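Local coordinates for protein hemolysin (Streptococcus suis, PDB 3HVN) that probably lyses host cells as a cholesterol-dependent cytolysin, binding cholesterol-containing membranes and changing shape to form an oligomeric pore, at residues G401-Y407 / G433-S438. The protein carries 1 engineered substitution. Sequence-based numbering, arbitrary orientation.
With HTO (heptane-1,2,3-triol), chain C.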
ATOM      1  N   GLY A 401     -24.455 -22.936  46.575  1.00 96.35           N
ATOM      2  CA  GLY A 401     -23.906 -23.839  47.565  1.00 98.58           C
ATOM      3  C   GLY A 401     -24.630 -23.727  48.887  1.00116.52           C
ATOM      4  O   GLY A 401     -25.036 -22.638  49.292  1.00139.63           O
ATOM      5  N   ALA A 402     -24.802 -24.860  49.558  1.00117.99           N
ATOM      6  CA  ALA A 402     -25.375 -24.874  50.895  1.00151.76           C
ATOM      7  C   ALA A 402     -24.349 -24.321  51.873  1.00143.85           C
ATOM      8  O   ALA A 402     -24.067 -24.928  52.906  1.00148.75           O
ATOM      9  CB  ALA A 402     -25.780 -26.284  51.286  1.00184.30           C
ATOM     10  N   TYR A 403     -23.789 -23.165  51.533  1.00122.96           N
ATOM     11  CA  TYR A 403     -22.720 -22.569  52.320  1.00 95.78           C
ATOM     12  C   TYR A 403     -22.534 -21.084  52.023  1.00 88.03           C
ATOM     13  O   TYR A 403     -23.392 -20.436  51.412  1.00108.58           O
ATOM     14  CB  TYR A 403     -21.405 -23.311  52.067  1.00109.09           C
ATOM     15  CG  TYR A 403     -21.090 -23.528  50.602  1.00113.54           C
ATOM     16  CD1 TYR A 403     -20.670 -22.476  49.796  1.00101.99           C
ATOM     17  CD2 TYR A 403     -21.209 -24.786  50.024  1.00108.76           C
ATOM     18  CE1 TYR A 403     -20.380 -22.672  48.457  1.00 85.12           C
ATOM     19  CE2 TYR A 403     -20.921 -24.991  48.687  1.00 80.42           C
ATOM     20  CZ  TYR A 403     -20.509 -23.930  47.907  1.00 74.43           C
ATOM     21  OH  TYR A 403     -20.222 -24.131  46.576  1.00 65.54           O
ATOM     22  N   VAL A 404     -21.400 -20.559  52.474  1.00 77.44           N
ATOM     23  CA  VAL A 404     -21.017 -19.177  52.234  1.00 84.18           C
ATOM     24  C   VAL A 404     -19.709 -19.161  51.455  1.00 97.88           C
ATOM     25  O   VAL A 404     -18.725 -19.772  51.871  1.00110.91           O
ATOM     26  CB  VAL A 404     -20.829 -18.413  53.555  1.00 93.07           C
ATOM     27  CG1 VAL A 404     -20.508 -16.955  53.283  1.00 99.58           C
ATOM     28  CG2 VAL A 404     -22.073 -18.536  54.423  1.00106.80           C
ATOM     29  N   ALA A 405     -19.699 -18.464  50.325  1.00 96.18           N
ATOM     30  CA  ALA A 405     -18.544 -18.481  49.433  1.00 86.97           C
ATOM     31  C   ALA A 405     -17.832 -17.134  49.350  1.00 78.77           C
ATOM     32  O   ALA A 405     -18.432 -16.121  48.993  1.00 77.37           O
ATOM     33  CB  ALA A 405     -18.961 -18.946  48.045  1.00 73.37           C
ATOM     34  N   LYS A 406     -16.545 -17.137  49.685  1.00 95.88           N
ATOM     35  CA  LYS A 406     -15.705 -15.958  49.522  1.00 97.25           C
ATOM     36  C   LYS A 406     -15.299 -15.797  48.064  1.00 86.39           C
ATOM     37  O   LYS A 406     -14.719 -16.708  47.469  1.00100.71           O
ATOM     38  CB  LYS A 406     -14.446 -16.070  50.384  1.00120.26           C
ATOM     39  CG  LYS A 406     -14.548 -15.421  51.753  1.00126.79           C
ATOM     40  CD  LYS A 406     -13.276 -15.657  52.557  1.00130.42           C
ATOM     41  CE  LYS A 406     -13.213 -14.761  53.783  1.00139.48           C
ATOM     42  NZ  LYS A 406     -13.021 -13.331  53.417  1.00144.86           N
ATOM     43  N   TYR A 407     -15.608 -14.639  47.488  1.00 79.59           N
ATOM     44  CA  TYR A 407     -15.184 -14.343  46.122  1.00 82.76           C
ATOM     45  C   TYR A 407     -13.942 -13.458  46.114  1.00 87.12           C
ATOM     46  O   TYR A 407     -13.730 -12.669  47.034  1.00105.24           O
ATOM     47  CB  TYR A 407     -16.315 -13.690  45.325  1.00 93.64           C
ATOM     48  CG  TYR A 407     -17.161 -14.673  44.548  1.00 94.52           C
ATOM     49  CD1 TYR A 407     -18.108 -15.463  45.185  1.00 95.08           C
ATOM     50  CD2 TYR A 407     -17.015 -14.808  43.173  1.00 88.78           C
ATOM     51  CE1 TYR A 407     -18.884 -16.363  44.477  1.00 81.87           C
ATOM     52  CE2 TYR A 407     -17.785 -15.706  42.456  1.00 89.74           C
ATOM     53  CZ  TYR A 407     -18.718 -16.480  43.112  1.00 81.14           C
ATOM     54  OH  TYR A 407     -19.486 -17.373  42.402  1.00 57.55           O
ATOM     55  N   GLY A 433     -13.092 -10.459  48.628  1.00102.39           N
ATOM     56  CA  GLY A 433     -13.060 -10.788  50.038  1.00110.53           C
ATOM     57  C   GLY A 433     -14.460 -10.997  50.578  1.00 96.77           C
ATOM     58  O   GLY A 433     -14.641 -11.544  51.666  1.00 99.97           O
ATOM     59  N   VAL A 434     -15.459 -10.562  49.815  1.00 97.23           N
ATOM     60  CA  VAL A 434     -16.847 -10.711  50.235  1.00107.60           C
ATOM     61  C   VAL A 434     -17.309 -12.164  50.150  1.00113.55           C
ATOM     62  O   VAL A 434     -16.972 -12.892  49.209  1.00123.22           O
ATOM     63  CB  VAL A 434     -17.797  -9.797  49.429  1.00104.57           C
ATOM     64  CG1 VAL A 434     -19.240 -10.240  49.602  1.00 89.85           C
ATOM     65  CG2 VAL A 434     -17.627  -8.346  49.858  1.00 95.44           C
ATOM     66  N   ASN A 435     -18.072 -12.576  51.159  1.00108.61           N
ATOM     67  CA  ASN A 435     -18.619 -13.923  51.225  1.00118.48           C
ATOM     68  C   ASN A 435     -20.131 -13.920  51.031  1.00 98.50           C
ATOM     69  O   ASN A 435     -20.857 -13.203  51.721  1.00 68.54           O
ATOM     70  CB  ASN A 435     -18.248 -14.584  52.555  1.00125.73           C
ATOM     71  CG  ASN A 435     -18.555 -13.704  53.754  1.00111.03           C
ATOM     72  OD1 ASN A 435     -19.110 -12.614  53.616  1.00106.56           O
ATOM     73  ND2 ASN A 435     -18.193 -14.177  54.940  1.00 93.18           N
ATOM     74  N   LEU A 436     -20.600 -14.727  50.085  1.00100.64           N
ATOM     75  CA  LEU A 436     -22.009 -14.739  49.716  1.00 90.22           C
ATOM     76  C   LEU A 436     -22.708 -15.995  50.226  1.00 99.79           C
ATOM     77  O   LEU A 436     -22.128 -17.079  50.231  1.00 98.72           O
ATOM     78  CB  LEU A 436     -22.147 -14.625  48.198  1.00 84.68           C
ATOM     79  CG  LEU A 436     -21.274 -13.521  47.595  1.00 67.31           C
ATOM     80  CD1 LEU A 436     -21.146 -13.674  46.088  1.00 74.88           C
ATOM     81  CD2 LEU A 436     -21.812 -12.144  47.961  1.00 58.18           C
ATOM     82  N   THR A 437     -23.956 -15.843  50.654  1.00113.52           N
ATOM     83  CA  THR A 437     -24.696 -16.940  51.266  1.00127.25           C
ATOM     84  C   THR A 437     -25.542 -17.706  50.252  1.00109.35           C
ATOM     85  O   THR A 437     -26.118 -17.115  49.340  1.00 65.59           O
ATOM     86  CB  THR A 437     -25.622 -16.427  52.387  1.00140.94           C
ATOM     87  OG1 THR A 437     -24.903 -15.517  53.229  1.00146.32           O
ATOM     88  CG2 THR A 437     -26.146 -17.586  53.223  1.00154.33           C
ATOM     89  N   SER A 438     -25.606 -19.025  50.419  1.00126.03           N
ATOM     90  CA  SER A 438     -26.514 -19.860  49.632  1.00134.91           C
ATOM     91  C   SER A 438     -26.453 -19.577  48.132  1.00127.94           C
ATOM     92  O   SER A 438     -25.525 -20.007  47.448  1.00132.92           O
ATOM     93  CB  SER A 438     -27.952 -19.699  50.135  1.00146.23           C
ATOM     94  OG  SER A 438     -28.852 -20.485  49.374  1.00149.96           O
TER
HETATM   95  C1  HTO C 506     -27.903 -12.827  48.045  1.00129.09           C
HETATM   96  O1  HTO C 506     -27.908 -14.236  47.789  1.00133.71           O
HETATM   97  C2  HTO C 506     -27.018 -12.532  49.249  1.00117.89           C
HETATM   98  O2  HTO C 506     -26.249 -13.697  49.573  1.00 80.81           O
HETATM   99  C3  HTO C 506     -26.078 -11.366  48.964  1.00137.35           C
HETATM  100  O3  HTO C 506     -25.274 -11.107  50.122  1.00136.50           O
HETATM  101  C4  HTO C 506     -26.859 -10.111  48.597  1.00144.71           C
HETATM  102  C5  HTO C 506     -25.944  -9.054  47.992  1.00151.51           C
HETATM  103  C6  HTO C 506     -25.891  -9.181  46.475  1.00152.20           C
HETATM  104  C7  HTO C 506     -24.598  -8.617  45.928  1.00150.11           C
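An antiparallel strand pair at one edge of a four-stranded sheet in the C-terminal beta sandwich of this cytolysin joins 401-407 to 433-438. A405 and L436 form the hydrogen-bonded pair, with bonds of 2.8 Å in both directions, A405 N to L436 O and L436 N to A405 O. Farther along, Y407 N meets V434 O at 2.8 Å in a nearly straight bond (169° at the hydrogen). G433 N bonds in turn to Y407 O, and at the far end S438 N bonds to Y403 O, 2.8 Å away. V404, N435, K406 and T437 share one face. There CG1 of V404, set anti to its backbone nitrogen (chi1 -177°), lies against N435 CB at 3.4 Å. The K406 chain passes the same CB with its CG, then bends at its last torsion (chi4 -69°) to put NZ on a lone pair of G433 O, 3.0 Å away. On the face of A405 and L436, the L436 side chain crosses that of Y407 at about a right angle, its CD1 meeting ring atom CD1 of Y407 obliquely at 3.6 Å. The outward-facing N-H of T437 makes a weak hydrogen bond to O2 of the bound heptanetriol (3.3 Å), whose pocket also includes K431, H439 and W440. W468 of strand 468-476 touches K406 and N435, while A405, L436 and Y407 face strand 376-401 of the other sheet through H399 and L397, and I486 of strand 481-487 packs on A405 and Y407.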